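Local coordinates for protein glutathione-specific gamma-glutamylcyclotransferase (Saccharomyces cerevisiae S288c, PDB 5HWI) that cleaves glutathione, and no other gamma-glutamyl peptide, into 5-oxo-L-proline and a Cys-Gly dipeptide that is then broken down further, at residues H122-H127 / T158-G163. The protein carries 4 engineered substitutions. Residues are numbered along the deposited sequence; the frame is centred on the assembly and turned at random. Where two conformers were deposited one is given.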
ATOM      1  N   HIS A 122      -8.771  -1.800   9.140  1.00 27.59           N
ATOM      2  CA  HIS A 122      -7.918  -1.780  10.332  1.00 28.91           C
ATOM      3  C   HIS A 122      -7.486  -0.354  10.638  1.00 30.63           C
ATOM      4  O   HIS A 122      -7.689   0.561   9.836  1.00 27.81           O
ATOM      5  CB  HIS A 122      -6.671  -2.638  10.141  1.00 34.82           C
ATOM      6  CG  HIS A 122      -6.988  -4.042   9.758  1.00 38.99           C
ATOM      7  ND1 HIS A 122      -7.034  -5.066  10.687  1.00 42.58           N
ATOM      8  CD2 HIS A 122      -7.329  -4.588   8.567  1.00 39.28           C
ATOM      9  CE1 HIS A 122      -7.367  -6.189  10.074  1.00 41.62           C
ATOM     10  NE2 HIS A 122      -7.552  -5.926   8.789  1.00 42.19           N
ATOM     11  N   GLU A 123      -6.896  -0.154  11.824  1.00 32.23           N
ATOM     12  CA  GLU A 123      -6.338   1.153  12.178  1.00 31.92           C
ATOM     13  C   GLU A 123      -4.849   0.995  12.445  1.00 31.34           C
ATOM     14  O   GLU A 123      -4.453   0.077  13.168  1.00 33.36           O
ATOM     15  CB  GLU A 123      -7.056   1.769  13.406  1.00 40.64           C
ATOM     16  CG  GLU A 123      -8.492   2.159  13.092  1.00 57.78           C
ATOM     17  CD  GLU A 123      -9.343   2.449  14.343  1.00 75.81           C
ATOM     18  OE1 GLU A 123      -8.813   2.375  15.475  1.00 82.06           O
ATOM     19  OE2 GLU A 123     -10.547   2.748  14.185  1.00 82.04           O
ATOM     20  N   VAL A 124      -4.022   1.844  11.822  1.00 25.98           N
ATOM     21  CA  VAL A 124      -2.568   1.769  11.966  1.00 27.94           C
ATOM     22  C   VAL A 124      -2.004   3.169  12.155  1.00 31.18           C
ATOM     23  O   VAL A 124      -2.610   4.159  11.755  1.00 29.52           O
ATOM     24  CB  VAL A 124      -1.884   1.100  10.726  1.00 24.94           C
ATOM     25  CG1 VAL A 124      -2.437  -0.347  10.525  1.00 26.06           C
ATOM     26  CG2 VAL A 124      -2.070   1.967   9.472  1.00 26.10           C
ATOM     27  N   GLU A 125      -0.808   3.232  12.742  1.00 29.65           N
ATOM     28  CA  GLU A 125      -0.081   4.493  12.905  1.00 28.25           C
ATOM     29  C   GLU A 125       0.816   4.760  11.700  1.00 28.63           C
ATOM     30  O   GLU A 125       1.450   3.836  11.187  1.00 29.18           O
ATOM     31  CB  GLU A 125       0.807   4.452  14.149  1.00 32.45           C
ATOM     32  CG  GLU A 125       0.057   4.250  15.391  1.00 39.09           C
ATOM     33  CD  GLU A 125       0.981   4.220  16.615  1.00 53.50           C
ATOM     34  OE1 GLU A 125       2.148   3.777  16.504  1.00 53.45           O
ATOM     35  OE2 GLU A 125       0.526   4.691  17.675  1.00 59.76           O
ATOM     36  N   VAL A 126       0.863   6.023  11.238  1.00 22.33           N
ATOM     37  CA  VAL A 126       1.789   6.406  10.165  1.00 22.11           C
ATOM     38  C   VAL A 126       2.512   7.662  10.604  1.00 25.48           C
ATOM     39  O   VAL A 126       2.041   8.396  11.480  1.00 26.24           O
ATOM     40  CB  VAL A 126       1.089   6.678   8.810  1.00 22.19           C
ATOM     41  CG1 VAL A 126       0.353   5.444   8.383  1.00 23.32           C
ATOM     42  CG2 VAL A 126       0.115   7.905   8.908  1.00 23.64           C
ATOM     43  N   HIS A 127       3.693   7.877  10.029  1.00 22.62           N
ATOM     44  CA  HIS A 127       4.449   9.088  10.300  1.00 26.81           C
ATOM     45  C   HIS A 127       4.165  10.061   9.164  1.00 26.36           C
ATOM     46  O   HIS A 127       4.280   9.695   7.992  1.00 26.13           O
ATOM     47  CB  HIS A 127       5.953   8.834  10.375  1.00 30.33           C
ATOM     48  CG  HIS A 127       6.370   7.916  11.471  1.00 32.30           C
ATOM     49  ND1 HIS A 127       7.614   7.990  12.055  1.00 37.29           N
ATOM     50  CD2 HIS A 127       5.743   6.863  12.047  1.00 37.26           C
ATOM     51  CE1 HIS A 127       7.719   7.053  12.983  1.00 37.95           C
ATOM     52  NE2 HIS A 127       6.600   6.347  12.992  1.00 36.51           N
ATOM     53  N   THR A 158      -4.674   6.120  11.485  0.57 26.97           N
ATOM     54  CA  THR A 158      -5.451   6.195  10.242  0.57 24.16           C
ATOM     55  C   THR A 158      -6.048   4.829   9.906  0.57 22.31           C
ATOM     56  O   THR A 158      -5.438   3.805  10.193  0.57 20.22           O
ATOM     57  CB  THR A 158      -4.574   6.710   9.049  0.57 22.91           C
ATOM     58  OG1 THR A 158      -5.321   6.705   7.816  0.57 18.46           O
ATOM     59  CG2 THR A 158      -3.231   5.904   8.864  0.57 18.82           C
ATOM     60  N   SER A 159      -7.244   4.814   9.290  1.00 22.96           N
ATOM     61  CA  SER A 159      -7.868   3.567   8.858  1.00 22.42           C
ATOM     62  C   SER A 159      -7.184   3.120   7.559  1.00 22.38           C
ATOM     63  O   SER A 159      -6.562   3.918   6.851  1.00 26.20           O
ATOM     64  CB  SER A 159      -9.381   3.691   8.645  1.00 26.49           C
ATOM     65  OG  SER A 159      -9.662   4.548   7.516  1.00 31.94           O
ATOM     66  N   VAL A 160      -7.263   1.820   7.286  1.00 20.69           N
ATOM     67  CA  VAL A 160      -6.516   1.245   6.160  1.00 23.58           C
ATOM     68  C   VAL A 160      -7.194  -0.068   5.778  1.00 22.93           C
ATOM     69  O   VAL A 160      -7.706  -0.774   6.637  1.00 24.02           O
ATOM     70  CB  VAL A 160      -5.018   1.062   6.508  1.00 22.47           C
ATOM     71  CG1 VAL A 160      -4.822   0.079   7.628  1.00 21.54           C
ATOM     72  CG2 VAL A 160      -4.199   0.579   5.228  1.00 22.80           C
ATOM     73  N   TYR A 161      -7.248  -0.370   4.468  1.00 22.28           N
ATOM     74  CA  TYR A 161      -7.763  -1.655   3.987  1.00 26.00           C
ATOM     75  C   TYR A 161      -6.614  -2.630   3.736  1.00 22.49           C
ATOM     76  O   TYR A 161      -5.692  -2.320   2.984  1.00 23.22           O
ATOM     77  CB  TYR A 161      -8.560  -1.492   2.687  1.00 23.88           C
ATOM     78  CG  TYR A 161      -9.861  -0.767   2.929  1.00 26.16           C
ATOM     79  CD1 TYR A 161      -9.915   0.618   2.852  1.00 30.10           C
ATOM     80  CD2 TYR A 161     -11.009  -1.467   3.230  1.00 28.85           C
ATOM     81  CE1 TYR A 161     -11.129   1.284   3.107  1.00 31.60           C
ATOM     82  CE2 TYR A 161     -12.203  -0.837   3.464  1.00 30.10           C
ATOM     83  CZ  TYR A 161     -12.250   0.550   3.407  1.00 30.17           C
ATOM     84  OH  TYR A 161     -13.464   1.177   3.654  1.00 35.34           O
ATOM     85  N   ILE A 162      -6.696  -3.810   4.343  1.00 23.36           N
ATOM     86  CA  ILE A 162      -5.602  -4.786   4.311  1.00 26.45           C
ATOM     87  C   ILE A 162      -6.192  -6.145   3.988  1.00 26.95           C
ATOM     88  O   ILE A 162      -7.203  -6.523   4.577  1.00 28.24           O
ATOM     89  CB  ILE A 162      -4.868  -4.880   5.669  1.00 26.75           C
ATOM     90  CG1 ILE A 162      -4.098  -3.567   5.924  1.00 32.19           C
ATOM     91  CG2 ILE A 162      -3.926  -6.064   5.683  1.00 31.35           C
ATOM     92  CD1 ILE A 162      -3.485  -3.498   7.286  1.00 32.00           C
ATOM     93  N   GLY A 163      -5.586  -6.847   3.020  1.00 24.38           N
ATOM     94  CA  GLY A 163      -5.914  -8.260   2.791  1.00 23.80           C
ATOM     95  C   GLY A 163      -5.055  -9.057   3.742  1.00 24.19           C
ATOM     96  O   GLY A 163      -3.837  -9.195   3.515  1.00 27.20           O
TER
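His122 and Val160 face each other as a hydrogen-bonded antiparallel pair, and with Val124 and Thr158, a second such pair, they illustrate how strongly twisted strands share one face of the sheet. The His122 N to Val160 O bond is 2.9 Å long, while the return bond from Val160 N is more bent, with 133° at the hydrogen. The donor lies tilted out of the His122 carbonyl plane, and the same oxygen also receives a CA-H...O contact from Ser159 CA at 3.2 Å. Around Val124 and Thr158 the two bonds are straighter.

Side chains of both pairs lie on the same face. The imidazole of His122, its CG anti to the carbonyl carbon (chi1 -55°), brings CD2 to 3.8 Å from Ile162 CB, and its NE2 is hydrogen-bonded to Thr120 OG1, at the start of the same strand. Val124 and Val160 make an apolar contact, crossing at about a right angle, CG1 to CG1 at 3.8 Å. OG1 of Thr158 lies anti to the backbone N (chi1 177°), which leaves the methyl between N and the carbonyl carbon; in the conformer given, CG2 lies 3.6 Å from Val126 CG1, and the two side chains again cross nearly perpendicularly.

Strand 8-12 flanks the other edge of 155-162, with Trp9 and Leu11 bonded to the Ser159 backbone, while Ala30 and Ile32 of strand 26-33 touch Val126. Val160 also packs on Tyr13, a substrate-binding residue by similarity. The ladder thus joins neighbouring strands of the beta-barrel characteristic of the gamma-glutamylcyclotransferase-like fold, with Val160 probably beside the glutathione pocket.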